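Local coordinates for putative lipoprotein (Parabacteroides distasonis ATCC 8503, PDB 3JX8), which is of uncharacterised function but, as a predicted lipoprotein with an adhesin-like head domain, may take part in cell adhesion or lipid binding, at residues 151-165 with 171-185. Residues are numbered along the deposited sequence; the frame is centred on the assembly and turned at random. Where two conformers were deposited one is given.
Sequences IIAKDIQLDNLSCSL and IEVIGTVDRASFNVA
A one-residue beta bulge interrupts the otherwise regular parallel pairing of 151-165 with 171-185: Ala153 pairs with Val173, yet Ile156 pairs with Gly175. The extra residue is taken up at the corner, where Ile174 gives its N to Ala153 O and receives Ile156 N on its own O at 3.0 Å. Gly175 has backbone angles (146/-139°) that only glycine tolerates easily. Side chains from the three sides of each coil pack together in the interior. Leu161 CD2 meets Val173 CG2 tip to tip at 3.8 Å and touches Phe182 CE1. With its sulfur beside its own backbone N (chi1 -55°), Cys163 sets SG at the edge of the Phe182 ring and against Ile171 CG2. On the outer face Asn183 ND2 reaches Cys163 O from above the carbonyl plane at 3.3 Å, while its OD1 continues to Asn203 on strand 200-205. At the corner of 159 and 178-179, Arg179 gives Asn160 OD1 two weak bonds; a water accepts from Arg179 NE within hydrogen-bonding distance of Asp159 O and Asp178 OD2, and Asp178 OD1 is salt-bridged to Arg198. Stacking of successive coils, in register on either side of the bulge, around an apolar interior is the hallmark of a parallel beta-solenoid, consistent with the pectate-lyase-like clan.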
loop_
_atom_site.group_PDB
_atom_site.type_symbol
_atom_site.label_atom_id
_atom_site.label_comp_id
_atom_site.label_asym_id
_atom_site.label_seq_id
_atom_site.Cartn_x
_atom_site.Cartn_y
_atom_site.Cartn_z
ATOM N N ILE A 151 10.652 -5.692 -9.243
ATOM C CA ILE A 151 11.963 -5.049 -9.290
ATOM C C ILE A 151 12.947 -6.082 -8.787
ATOM O O ILE A 151 12.664 -6.753 -7.788
ATOM C CB ILE A 151 12.036 -3.843 -8.356
ATOM C CG1 ILE A 151 10.964 -2.794 -8.737
ATOM C CG2 ILE A 151 13.436 -3.251 -8.366
ATOM C CD1 ILE A 151 10.922 -1.543 -7.825
ATOM N N ILE A 152 14.068 -6.240 -9.490
ATOM C CA ILE A 152 15.156 -7.119 -9.080
ATOM C C ILE A 152 16.478 -6.379 -9.200
ATOM O O ILE A 152 16.770 -5.786 -10.245
ATOM C CB ILE A 152 15.215 -8.472 -9.867
ATOM C CG1 ILE A 152 16.449 -9.261 -9.414
ATOM C CG2 ILE A 152 15.281 -8.259 -11.351
ATOM C CD1 ILE A 152 16.389 -10.797 -9.615
ATOM N N ALA A 153 17.268 -6.386 -8.133
ATOM C CA ALA A 153 18.621 -5.830 -8.155
ATOM C C ALA A 153 19.536 -7.002 -7.899
ATOM O O ALA A 153 19.566 -7.542 -6.791
ATOM C CB ALA A 153 18.796 -4.744 -7.107
ATOM N N LYS A 154 20.279 -7.402 -8.915
ATOM C CA LYS A 154 21.069 -8.628 -8.878
ATOM C C LYS A 154 22.402 -8.560 -8.169
ATOM O O LYS A 154 22.953 -9.595 -7.832
ATOM C CB LYS A 154 21.294 -9.137 -10.293
ATOM C CG LYS A 154 19.997 -9.542 -10.959
ATOM C CD LYS A 154 20.219 -10.277 -12.267
ATOM C CE LYS A 154 18.911 -10.933 -12.745
ATOM N NZ LYS A 154 18.935 -11.263 -14.209
ATOM N N ASP A 155 22.915 -7.378 -7.888
ATOM C CA ASP A 155 24.276 -7.288 -7.369
ATOM C C ASP A 155 24.499 -5.920 -6.775
ATOM O O ASP A 155 24.961 -4.991 -7.464
ATOM C CB ASP A 155 25.240 -7.534 -8.543
ATOM C CG ASP A 155 26.720 -7.529 -8.154
ATOM O OD1 ASP A 155 27.103 -7.314 -6.989
ATOM O OD2 ASP A 155 27.515 -7.735 -9.091
ATOM N N ILE A 156 24.175 -5.785 -5.492
ATOM C CA ILE A 156 24.257 -4.497 -4.818
ATOM C C ILE A 156 25.287 -4.542 -3.717
ATOM O O ILE A 156 25.514 -5.580 -3.097
ATOM C CB ILE A 156 22.869 -4.015 -4.272
ATOM C CG1 ILE A 156 22.441 -4.820 -3.024
ATOM C CG2 ILE A 156 21.805 -4.015 -5.422
ATOM C CD1 ILE A 156 20.957 -4.668 -2.629
ATOM N N GLN A 157 25.889 -3.381 -3.494
ATOM C CA GLN A 157 26.830 -3.126 -2.421
ATOM C C GLN A 157 26.554 -1.698 -1.965
ATOM O O GLN A 157 26.990 -0.731 -2.603
ATOM C CB GLN A 157 28.266 -3.279 -2.915
ATOM C CG GLN A 157 29.252 -3.373 -1.788
ATOM C CD GLN A 157 30.711 -3.331 -2.229
ATOM O OE1 GLN A 157 31.032 -3.378 -3.413
ATOM N NE2 GLN A 157 31.599 -3.229 -1.259
ATOM N N LEU A 158 25.796 -1.579 -0.873
ATOM C CA LEU A 158 25.238 -0.313 -0.447
ATOM C C LEU A 158 25.417 -0.066 1.049
ATOM O O LEU A 158 25.437 -0.996 1.855
ATOM C CB LEU A 158 23.729 -0.299 -0.765
ATOM C CG LEU A 158 23.297 -0.379 -2.232
ATOM C CD1 LEU A 158 21.820 -0.742 -2.329
ATOM C CD2 LEU A 158 23.619 0.927 -2.948
ATOM N N ASP A 159 25.487 1.210 1.423
ATOM C CA ASP A 159 25.356 1.587 2.822
ATOM C C ASP A 159 23.907 1.433 3.279
ATOM O O ASP A 159 23.651 0.991 4.397
ATOM C CB ASP A 159 25.806 3.035 3.041
ATOM C CG ASP A 159 27.256 3.245 2.688
ATOM O OD1 ASP A 159 28.062 2.322 2.926
ATOM O OD2 ASP A 159 27.608 4.319 2.159
ATOM N N ASN A 160 22.977 1.824 2.413
ATOM C CA ASN A 160 21.555 1.871 2.736
ATOM C C ASN A 160 20.679 1.351 1.631
ATOM O O ASN A 160 20.849 1.742 0.483
ATOM C CB ASN A 160 21.178 3.306 3.018
ATOM C CG ASN A 160 21.989 3.868 4.133
ATOM O OD1 ASN A 160 21.738 3.571 5.307
ATOM N ND2 ASN A 160 23.007 4.626 3.787
ATOM N N LEU A 161 19.728 0.490 1.981
ATOM C CA LEU A 161 18.748 -0.028 1.027
ATOM C C LEU A 161 17.373 0.124 1.617
ATOM O O LEU A 161 17.132 -0.253 2.772
ATOM C CB LEU A 161 18.988 -1.505 0.739
ATOM C CG LEU A 161 17.910 -2.196 -0.132
ATOM C CD1 LEU A 161 17.881 -1.640 -1.566
ATOM C CD2 LEU A 161 18.103 -3.726 -0.141
ATOM N N SER A 162 16.440 0.634 0.829
ATOM C CA SER A 162 15.067 0.695 1.273
ATOM C C SER A 162 14.131 0.169 0.199
ATOM O O SER A 162 14.168 0.646 -0.936
ATOM C CB SER A 162 14.729 2.138 1.598
ATOM O OG SER A 162 13.353 2.251 1.800
ATOM N N CYS A 163 13.288 -0.802 0.550
ATOM C CA CYS A 163 12.263 -1.314 -0.377
ATOM C C CYS A 163 10.879 -1.271 0.218
ATOM O O CYS A 163 10.658 -1.833 1.313
ATOM C CB CYS A 163 12.547 -2.770 -0.746
ATOM S SG CYS A 163 14.171 -3.049 -1.401
ATOM N N SER A 164 9.948 -0.668 -0.524
ATOM C CA SER A 164 8.542 -0.621 -0.169
ATOM C C SER A 164 7.710 -1.139 -1.330
ATOM O O SER A 164 7.818 -0.656 -2.469
ATOM C CB SER A 164 8.126 0.788 0.138
ATOM O OG SER A 164 8.978 1.315 1.120
ATOM N N LEU A 165 6.857 -2.097 -1.016
ATOM C CA LEU A 165 6.022 -2.794 -1.972
ATOM C C LEU A 165 4.570 -2.623 -1.548
ATOM O O LEU A 165 4.206 -2.978 -0.417
ATOM C CB LEU A 165 6.406 -4.279 -1.948
ATOM C CG LEU A 165 5.546 -5.310 -2.668
ATOM C CD1 LEU A 165 5.181 -4.874 -4.062
ATOM C CD2 LEU A 165 6.334 -6.636 -2.674
ATOM N N ILE A 171 9.715 -7.719 -5.000
ATOM C CA ILE A 171 11.005 -7.079 -5.032
ATOM C C ILE A 171 11.996 -8.121 -4.575
ATOM O O ILE A 171 11.759 -8.788 -3.551
ATOM C CB ILE A 171 11.096 -5.856 -4.123
ATOM C CG1 ILE A 171 10.022 -4.841 -4.507
ATOM C CG2 ILE A 171 12.516 -5.233 -4.196
ATOM C CD1 ILE A 171 9.971 -3.606 -3.629
ATOM N N GLU A 172 13.091 -8.256 -5.337
ATOM C CA GLU A 172 14.171 -9.177 -5.030
ATOM C C GLU A 172 15.522 -8.472 -5.082
ATOM O O GLU A 172 15.821 -7.753 -6.050
ATOM C CB GLU A 172 14.165 -10.359 -5.993
ATOM C CG GLU A 172 15.307 -11.328 -5.741
ATOM C CD GLU A 172 15.183 -12.649 -6.533
ATOM O OE1 GLU A 172 14.336 -12.757 -7.433
ATOM O OE2 GLU A 172 15.951 -13.589 -6.229
ATOM N N VAL A 173 16.340 -8.688 -4.050
ATOM C CA VAL A 173 17.612 -7.996 -3.897
ATOM C C VAL A 173 18.673 -8.969 -3.465
ATOM O O VAL A 173 18.433 -9.834 -2.605
ATOM C CB VAL A 173 17.542 -6.769 -2.926
ATOM C CG1 VAL A 173 16.623 -5.716 -3.504
ATOM C CG2 VAL A 173 17.113 -7.151 -1.497
ATOM N N ILE A 174 19.839 -8.844 -4.094
ATOM C CA ILE A 174 20.952 -9.752 -3.914
ATOM C C ILE A 174 22.212 -8.917 -3.754
ATOM O O ILE A 174 22.478 -8.018 -4.549
ATOM C CB ILE A 174 21.098 -10.670 -5.157
ATOM C CG1 ILE A 174 19.819 -11.525 -5.349
ATOM C CG2 ILE A 174 22.375 -11.548 -5.061
ATOM C CD1 ILE A 174 19.670 -12.141 -6.774
ATOM N N GLY A 175 22.970 -9.193 -2.701
ATOM C CA GLY A 175 24.233 -8.505 -2.457
ATOM C C GLY A 175 24.540 -8.304 -0.990
ATOM O O GLY A 175 24.302 -9.192 -0.167
ATOM N N THR A 176 25.053 -7.118 -0.682
ATOM C CA THR A 176 25.425 -6.717 0.670
ATOM C C THR A 176 24.986 -5.286 0.922
ATOM O O THR A 176 25.115 -4.417 0.032
ATOM C CB THR A 176 26.947 -6.734 0.836
ATOM O OG1 THR A 176 27.385 -8.073 0.710
ATOM C CG2 THR A 176 27.372 -6.266 2.233
ATOM N N VAL A 177 24.479 -5.033 2.127
ATOM C CA VAL A 177 24.051 -3.709 2.537
ATOM C C VAL A 177 24.312 -3.586 4.029
ATOM O O VAL A 177 24.279 -4.582 4.760
ATOM C CB VAL A 177 22.545 -3.453 2.225
ATOM C CG1 VAL A 177 21.672 -4.520 2.852
ATOM C CG2 VAL A 177 22.113 -2.075 2.725
ATOM N N ASP A 178 24.606 -2.371 4.484
ATOM C CA ASP A 178 24.825 -2.137 5.894
ATOM C C ASP A 178 23.468 -2.074 6.606
ATOM O O ASP A 178 23.209 -2.888 7.495
ATOM C CB ASP A 178 25.627 -0.868 6.132
ATOM C CG ASP A 178 25.988 -0.683 7.589
ATOM O OD1 ASP A 178 26.628 -1.575 8.176
ATOM O OD2 ASP A 178 25.631 0.357 8.158
ATOM N N ARG A 179 22.623 -1.125 6.212
ATOM C CA ARG A 179 21.262 -1.009 6.762
ATOM C C ARG A 179 20.215 -1.178 5.689
ATOM O O ARG A 179 20.334 -0.578 4.613
ATOM C CB ARG A 179 21.047 0.321 7.453
ATOM C CG ARG A 179 21.958 0.483 8.680
ATOM C CD ARG A 179 21.757 1.792 9.385
ATOM N NE ARG A 179 21.986 2.864 8.442
ATOM C CZ ARG A 179 21.597 4.124 8.597
ATOM N NH1 ARG A 179 20.952 4.507 9.698
ATOM N NH2 ARG A 179 21.875 5.014 7.640
ATOM N N ALA A 180 19.206 -1.995 5.994
ATOM C CA ALA A 180 18.114 -2.299 5.098
ATOM C C ALA A 180 16.775 -2.051 5.785
ATOM O O ALA A 180 16.582 -2.333 6.994
ATOM C CB ALA A 180 18.178 -3.762 4.624
ATOM N N SER A 181 15.836 -1.557 4.990
ATOM C CA SER A 181 14.471 -1.409 5.409
ATOM C C SER A 181 13.549 -2.063 4.342
ATOM O O SER A 181 13.604 -1.699 3.166
ATOM C CB SER A 181 14.205 0.058 5.608
ATOM O OG SER A 181 12.819 0.242 5.674
ATOM N N PHE A 182 12.766 -3.065 4.745
ATOM C CA PHE A 182 11.859 -3.805 3.869
ATOM C C PHE A 182 10.409 -3.689 4.312
ATOM O O PHE A 182 10.057 -4.056 5.450
ATOM C CB PHE A 182 12.235 -5.274 3.863
ATOM C CG PHE A 182 13.607 -5.544 3.353
ATOM C CD1 PHE A 182 14.016 -5.060 2.127
ATOM C CD2 PHE A 182 14.488 -6.328 4.072
ATOM C CE1 PHE A 182 15.301 -5.325 1.649
ATOM C CE2 PHE A 182 15.770 -6.604 3.583
ATOM C CZ PHE A 182 16.169 -6.098 2.361
ATOM N N ASN A 183 9.557 -3.209 3.414
ATOM C CA ASN A 183 8.178 -2.892 3.745
ATOM C C ASN A 183 7.236 -3.475 2.712
ATOM O O ASN A 183 7.427 -3.272 1.511
ATOM C CB ASN A 183 7.996 -1.401 3.793
ATOM C CG ASN A 183 8.978 -0.749 4.692
ATOM O OD1 ASN A 183 8.788 -0.708 5.906
ATOM N ND2 ASN A 183 10.088 -0.284 4.123
ATOM N N VAL A 184 6.260 -4.239 3.177
ATOM C CA VAL A 184 5.188 -4.751 2.333
ATOM C C VAL A 184 3.801 -4.334 2.869
ATOM O O VAL A 184 3.484 -4.581 4.042
ATOM C CB VAL A 184 5.259 -6.276 2.240
ATOM C CG1 VAL A 184 4.090 -6.795 1.404
ATOM C CG2 VAL A 184 6.601 -6.682 1.660
ATOM N N ALA A 185 2.986 -3.703 2.011
ATOM C CA ALA A 185 1.595 -3.389 2.328
ATOM C C ALA A 185 0.737 -4.055 1.265
ATOM O O ALA A 185 0.439 -3.460 0.220
ATOM C CB ALA A 185 1.365 -1.879 2.354
HETATM O O HOH W 1 24.407 2.412 6.823
HETATM O O HOH W 2 24.697 4.858 5.946
#